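Local atomic coordinates of Lmo0325 protein (Listeria monocytogenes EGD-e, PDB entry 4RYK), a protein that probably binds DNA as a transcriptional regulator of the Rgg type, joining a helix-turn-helix domain to an all-helical C-terminal repeat domain. Residues Val248-Lys259 / Tyr289-Glu300. Sequence-based numbering, arbitrary orientation.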
loop_
_atom_site.group_PDB
_atom_site.type_symbol
_atom_site.label_atom_id
_atom_site.label_comp_id
_atom_site.label_asym_id
_atom_site.label_seq_id
_atom_site.Cartn_x
_atom_site.Cartn_y
_atom_site.Cartn_z
ATOM N N VAL A 248 -8.350 -13.306 8.458
ATOM C CA VAL A 248 -7.418 -13.910 9.426
ATOM C C VAL A 248 -7.921 -13.713 10.840
ATOM O O VAL A 248 -7.986 -14.689 11.626
ATOM C CB VAL A 248 -6.012 -13.351 9.290
ATOM C CG1 VAL A 248 -5.103 -13.993 10.334
ATOM C CG2 VAL A 248 -5.443 -13.602 7.897
ATOM N N ALA A 249 -8.298 -12.472 11.162
ATOM C CA ALA A 249 -8.885 -12.159 12.490
ATOM C C ALA A 249 -10.152 -12.971 12.783
ATOM O O ALA A 249 -10.339 -13.462 13.900
ATOM C CB ALA A 249 -9.187 -10.678 12.606
ATOM N N ASN A 250 -11.008 -13.145 11.775
ATOM C CA ASN A 250 -12.192 -13.975 11.957
ATOM C C ASN A 250 -11.819 -15.422 12.255
ATOM O O ASN A 250 -12.452 -16.043 13.122
ATOM C CB ASN A 250 -13.144 -13.952 10.755
ATOM C CG ASN A 250 -13.977 -12.665 10.662
ATOM O OD1 ASN A 250 -14.075 -11.886 11.609
ATOM N ND2 ASN A 250 -14.603 -12.463 9.508
ATOM N N TYR A 251 -10.821 -15.960 11.533
ATOM C CA TYR A 251 -10.324 -17.289 11.810
ATOM C C TYR A 251 -9.864 -17.439 13.287
ATOM O O TYR A 251 -10.301 -18.333 14.009
ATOM C CB TYR A 251 -9.172 -17.682 10.873
ATOM C CG TYR A 251 -8.667 -19.043 11.270
ATOM C CD1 TYR A 251 -7.668 -19.180 12.217
ATOM C CD2 TYR A 251 -9.243 -20.195 10.739
ATOM C CE1 TYR A 251 -7.243 -20.440 12.643
ATOM C CE2 TYR A 251 -8.844 -21.447 11.138
ATOM C CZ TYR A 251 -7.846 -21.580 12.100
ATOM O OH TYR A 251 -7.468 -22.850 12.479
ATOM N N TYR A 252 -8.969 -16.574 13.728
ATOM C CA TYR A 252 -8.464 -16.682 15.106
ATOM C C TYR A 252 -9.516 -16.435 16.212
ATOM O O TYR A 252 -9.437 -17.041 17.280
ATOM C CB TYR A 252 -7.196 -15.823 15.302
ATOM C CG TYR A 252 -6.003 -16.398 14.565
ATOM C CD1 TYR A 252 -5.497 -17.655 14.895
ATOM C CD2 TYR A 252 -5.373 -15.696 13.561
ATOM C CE1 TYR A 252 -4.408 -18.193 14.230
ATOM C CE2 TYR A 252 -4.280 -16.230 12.871
ATOM C CZ TYR A 252 -3.822 -17.477 13.190
ATOM O OH TYR A 252 -2.749 -18.011 12.522
ATOM N N GLN A 253 -10.519 -15.606 15.947
ATOM C CA GLN A 253 -11.603 -15.359 16.906
ATOM C C GLN A 253 -12.373 -16.678 17.050
ATOM O O GLN A 253 -12.777 -17.085 18.161
ATOM C CB GLN A 253 -12.510 -14.222 16.438
ATOM C CG GLN A 253 -13.691 -13.909 17.351
ATOM C CD GLN A 253 -13.259 -13.574 18.779
ATOM O OE1 GLN A 253 -13.060 -12.417 19.086
ATOM N NE2 GLN A 253 -13.050 -14.590 19.630
ATOM N N GLY A 254 -12.492 -17.387 15.928
ATOM C CA GLY A 254 -13.124 -18.695 15.922
ATOM C C GLY A 254 -12.390 -19.670 16.817
ATOM O O GLY A 254 -12.986 -20.323 17.653
ATOM N N ALA A 255 -11.081 -19.738 16.649
ATOM C CA ALA A 255 -10.259 -20.663 17.416
ATOM C C ALA A 255 -10.341 -20.351 18.915
ATOM O O ALA A 255 -10.474 -21.248 19.737
ATOM C CB ALA A 255 -8.812 -20.563 16.941
ATOM N N ILE A 256 -10.247 -19.070 19.260
ATOM C CA ILE A 256 -10.341 -18.654 20.640
ATOM C C ILE A 256 -11.702 -18.954 21.254
ATOM O O ILE A 256 -11.791 -19.388 22.413
ATOM C CB ILE A 256 -9.978 -17.187 20.794
ATOM C CG1 ILE A 256 -8.483 -17.008 20.446
ATOM C CG2 ILE A 256 -10.271 -16.729 22.219
ATOM C CD1 ILE A 256 -7.979 -15.587 20.537
ATOM N N TRP A 257 -12.752 -18.764 20.488
ATOM C CA TRP A 257 -14.060 -19.190 20.958
ATOM C C TRP A 257 -14.090 -20.671 21.283
ATOM O O TRP A 257 -14.662 -21.071 22.317
ATOM C CB TRP A 257 -15.161 -18.850 19.956
ATOM C CG TRP A 257 -15.578 -17.412 20.018
ATOM C CD1 TRP A 257 -15.459 -16.570 21.078
ATOM C CD2 TRP A 257 -16.194 -16.653 18.974
ATOM N NE1 TRP A 257 -15.962 -15.336 20.757
ATOM C CE2 TRP A 257 -16.436 -15.367 19.478
ATOM C CE3 TRP A 257 -16.594 -16.950 17.667
ATOM C CZ2 TRP A 257 -17.030 -14.357 18.712
ATOM C CZ3 TRP A 257 -17.205 -15.953 16.911
ATOM C CH2 TRP A 257 -17.414 -14.670 17.441
HETATM N N MSE A 258 -13.472 -21.497 20.448
HETATM C CA MSE A 258 -13.452 -22.934 20.726
HETATM C C MSE A 258 -12.770 -23.219 22.034
HETATM O O MSE A 258 -13.225 -24.011 22.817
HETATM C CB MSE A 258 -12.792 -23.715 19.595
HETATM C CG MSE A 258 -13.633 -23.598 18.339
HETATM SE SE MSE A 258 -13.117 -24.855 16.935
HETATM C CE MSE A 258 -11.888 -23.673 15.991
ATOM N N LYS A 259 -11.675 -22.546 22.274
ATOM C CA LYS A 259 -10.960 -22.660 23.514
ATOM C C LYS A 259 -11.715 -22.079 24.687
ATOM O O LYS A 259 -11.460 -22.467 25.800
ATOM C CB LYS A 259 -9.642 -21.906 23.423
ATOM C CG LYS A 259 -8.606 -22.567 22.545
ATOM C CD LYS A 259 -8.053 -23.809 23.209
ATOM C CE LYS A 259 -7.117 -23.465 24.350
ATOM N NZ LYS A 259 -7.384 -24.393 25.477
ATOM N N TYR A 289 -4.706 -23.053 6.203
ATOM C CA TYR A 289 -5.479 -22.863 7.432
ATOM C C TYR A 289 -6.315 -24.068 7.775
ATOM O O TYR A 289 -6.601 -24.244 8.947
ATOM C CB TYR A 289 -6.382 -21.607 7.417
ATOM C CG TYR A 289 -5.606 -20.419 7.865
ATOM C CD1 TYR A 289 -4.884 -19.691 6.972
ATOM C CD2 TYR A 289 -5.534 -20.076 9.200
ATOM C CE1 TYR A 289 -4.122 -18.630 7.375
ATOM C CE2 TYR A 289 -4.770 -19.019 9.617
ATOM C CZ TYR A 289 -4.070 -18.308 8.689
ATOM O OH TYR A 289 -3.304 -17.261 9.057
ATOM N N SER A 290 -6.749 -24.847 6.775
ATOM C CA SER A 290 -7.367 -26.159 7.037
ATOM C C SER A 290 -6.486 -27.104 7.831
ATOM O O SER A 290 -6.984 -27.838 8.650
ATOM C CB SER A 290 -7.709 -26.879 5.745
ATOM O OG SER A 290 -8.605 -26.042 5.063
ATOM N N VAL A 291 -5.194 -27.099 7.546
ATOM C CA VAL A 291 -4.240 -27.880 8.306
ATOM C C VAL A 291 -4.136 -27.324 9.720
ATOM O O VAL A 291 -4.192 -28.061 10.693
ATOM C CB VAL A 291 -2.864 -27.839 7.642
ATOM C CG1 VAL A 291 -1.796 -28.517 8.537
ATOM C CG2 VAL A 291 -2.982 -28.513 6.294
ATOM N N VAL A 292 -3.996 -26.017 9.837
ATOM C CA VAL A 292 -3.957 -25.436 11.150
ATOM C C VAL A 292 -5.172 -25.855 11.947
ATOM O O VAL A 292 -5.085 -26.180 13.143
ATOM C CB VAL A 292 -3.907 -23.918 11.080
ATOM C CG1 VAL A 292 -3.886 -23.330 12.473
ATOM C CG2 VAL A 292 -2.683 -23.453 10.289
ATOM N N LEU A 293 -6.317 -25.861 11.285
ATOM C CA LEU A 293 -7.566 -26.079 11.998
ATOM C C LEU A 293 -7.641 -27.516 12.483
ATOM O O LEU A 293 -8.068 -27.782 13.622
ATOM C CB LEU A 293 -8.766 -25.775 11.111
ATOM C CG LEU A 293 -10.133 -26.129 11.681
ATOM C CD1 LEU A 293 -10.283 -25.447 13.029
ATOM C CD2 LEU A 293 -11.266 -25.704 10.769
ATOM N N LYS A 294 -7.284 -28.441 11.606
ATOM C CA LYS A 294 -7.310 -29.845 11.980
ATOM C C LYS A 294 -6.387 -30.175 13.137
ATOM O O LYS A 294 -6.745 -30.964 13.998
ATOM C CB LYS A 294 -6.906 -30.702 10.810
ATOM C CG LYS A 294 -8.016 -30.842 9.815
ATOM C CD LYS A 294 -7.464 -31.327 8.508
ATOM C CE LYS A 294 -8.562 -31.393 7.476
ATOM N NZ LYS A 294 -8.158 -32.377 6.450
ATOM N N GLN A 295 -5.193 -29.603 13.124
ATOM C CA GLN A 295 -4.197 -29.880 14.155
ATOM C C GLN A 295 -4.689 -29.275 15.451
ATOM O O GLN A 295 -4.570 -29.848 16.522
ATOM C CB GLN A 295 -2.836 -29.294 13.743
ATOM C CG GLN A 295 -2.223 -30.005 12.528
ATOM C CD GLN A 295 -1.698 -31.405 12.871
ATOM O OE1 GLN A 295 -0.880 -31.561 13.784
ATOM N NE2 GLN A 295 -2.152 -32.431 12.132
ATOM N N PHE A 296 -5.310 -28.120 15.343
ATOM C CA PHE A 296 -5.841 -27.464 16.519
ATOM C C PHE A 296 -6.943 -28.327 17.155
ATOM O O PHE A 296 -6.958 -28.531 18.372
ATOM C CB PHE A 296 -6.345 -26.094 16.125
ATOM C CG PHE A 296 -7.187 -25.446 17.149
ATOM C CD1 PHE A 296 -8.548 -25.625 17.143
ATOM C CD2 PHE A 296 -6.616 -24.634 18.119
ATOM C CE1 PHE A 296 -9.334 -25.005 18.094
ATOM C CE2 PHE A 296 -7.403 -23.985 19.054
ATOM C CZ PHE A 296 -8.768 -24.177 19.048
ATOM N N LEU A 297 -7.851 -28.851 16.338
ATOM C CA LEU A 297 -8.935 -29.674 16.855
ATOM C C LEU A 297 -8.367 -30.894 17.571
ATOM O O LEU A 297 -8.847 -31.286 18.620
ATOM C CB LEU A 297 -9.826 -30.152 15.723
ATOM C CG LEU A 297 -10.674 -29.116 15.001
ATOM C CD1 LEU A 297 -11.514 -29.783 13.906
ATOM C CD2 LEU A 297 -11.537 -28.345 15.990
ATOM N N GLU A 298 -7.337 -31.486 16.991
ATOM C CA GLU A 298 -6.627 -32.556 17.635
ATOM C C GLU A 298 -5.888 -32.195 18.930
ATOM O O GLU A 298 -6.127 -32.813 19.960
ATOM C CB GLU A 298 -5.639 -33.145 16.659
ATOM C CG GLU A 298 -6.103 -34.468 16.108
ATOM C CD GLU A 298 -4.923 -35.330 15.833
ATOM O OE1 GLU A 298 -3.981 -34.774 15.227
ATOM O OE2 GLU A 298 -4.923 -36.504 16.240
ATOM N N LYS A 299 -4.975 -31.236 18.881
ATOM C CA LYS A 299 -4.273 -30.844 20.085
ATOM C C LYS A 299 -5.321 -30.545 21.143
ATOM O O LYS A 299 -5.339 -31.152 22.192
ATOM C CB LYS A 299 -3.422 -29.605 19.834
ATOM C CG LYS A 299 -2.751 -29.059 21.082
ATOM C CD LYS A 299 -1.751 -27.961 20.742
ATOM C CE LYS A 299 -1.282 -27.192 21.970
ATOM N NZ LYS A 299 -1.136 -28.045 23.188
ATOM N N GLU A 300 -6.247 -29.646 20.844
ATOM C CA GLU A 300 -7.218 -29.243 21.843
ATOM C C GLU A 300 -8.203 -30.337 22.138
ATOM O O GLU A 300 -8.956 -30.243 23.096
ATOM C CB GLU A 300 -7.977 -28.023 21.386
ATOM C CG GLU A 300 -7.068 -26.879 20.975
ATOM C CD GLU A 300 -5.913 -26.662 21.930
ATOM O OE1 GLU A 300 -6.178 -26.573 23.151
ATOM O OE2 GLU A 300 -4.754 -26.562 21.451
#
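Tyr289 directs the edge of its ring at the face of Tyr251, a T-shaped aromatic pair joining segments 248-259 and 289-300, which run nearly parallel on helices 243-259 and 283-300 in the TPR-like all-helical C-terminal domain characteristic of Rgg-type regulators. The planes meet at 63°, and Tyr289 CD2 stands 3.7 Å above the Tyr251 plane, over the ring centre. Tyrosine suits this place because the segment axes lie 11.6 Å apart, a wide gap that large rings can span. With CG anti to the backbone N (chi1 177°), Tyr251 reaches across until its OH lies 3.3 Å from Leu293 CA. Tyr252 also packs against Tyr289.

Further along, Phe296 fills the gap from the other helix. The small Ala255 admits its tip, CZ lying 3.5 Å from Ala255 O, while Ala255 CB sits over one ring face and Glu300 CG over the opposite one. The selenium (SE) of the flexible selenomethionine Met258 lies at the ring edge, a Met-aromatic contact, and a bend at chi3 (-93°) brings CE 3.6 Å from Phe296 CE1. Where the contact is partly exposed, Lys259 lays its aliphatic CG against the Phe296 edge and forms a salt bridge to Glu300 OE1, its hydrogen bond weak at 3.4 Å from NZ.

In the second shell, Trp277 of helix 263-279 stacks on Tyr289, and Asp212 OD2 hydrogen-bonds Tyr252 OH.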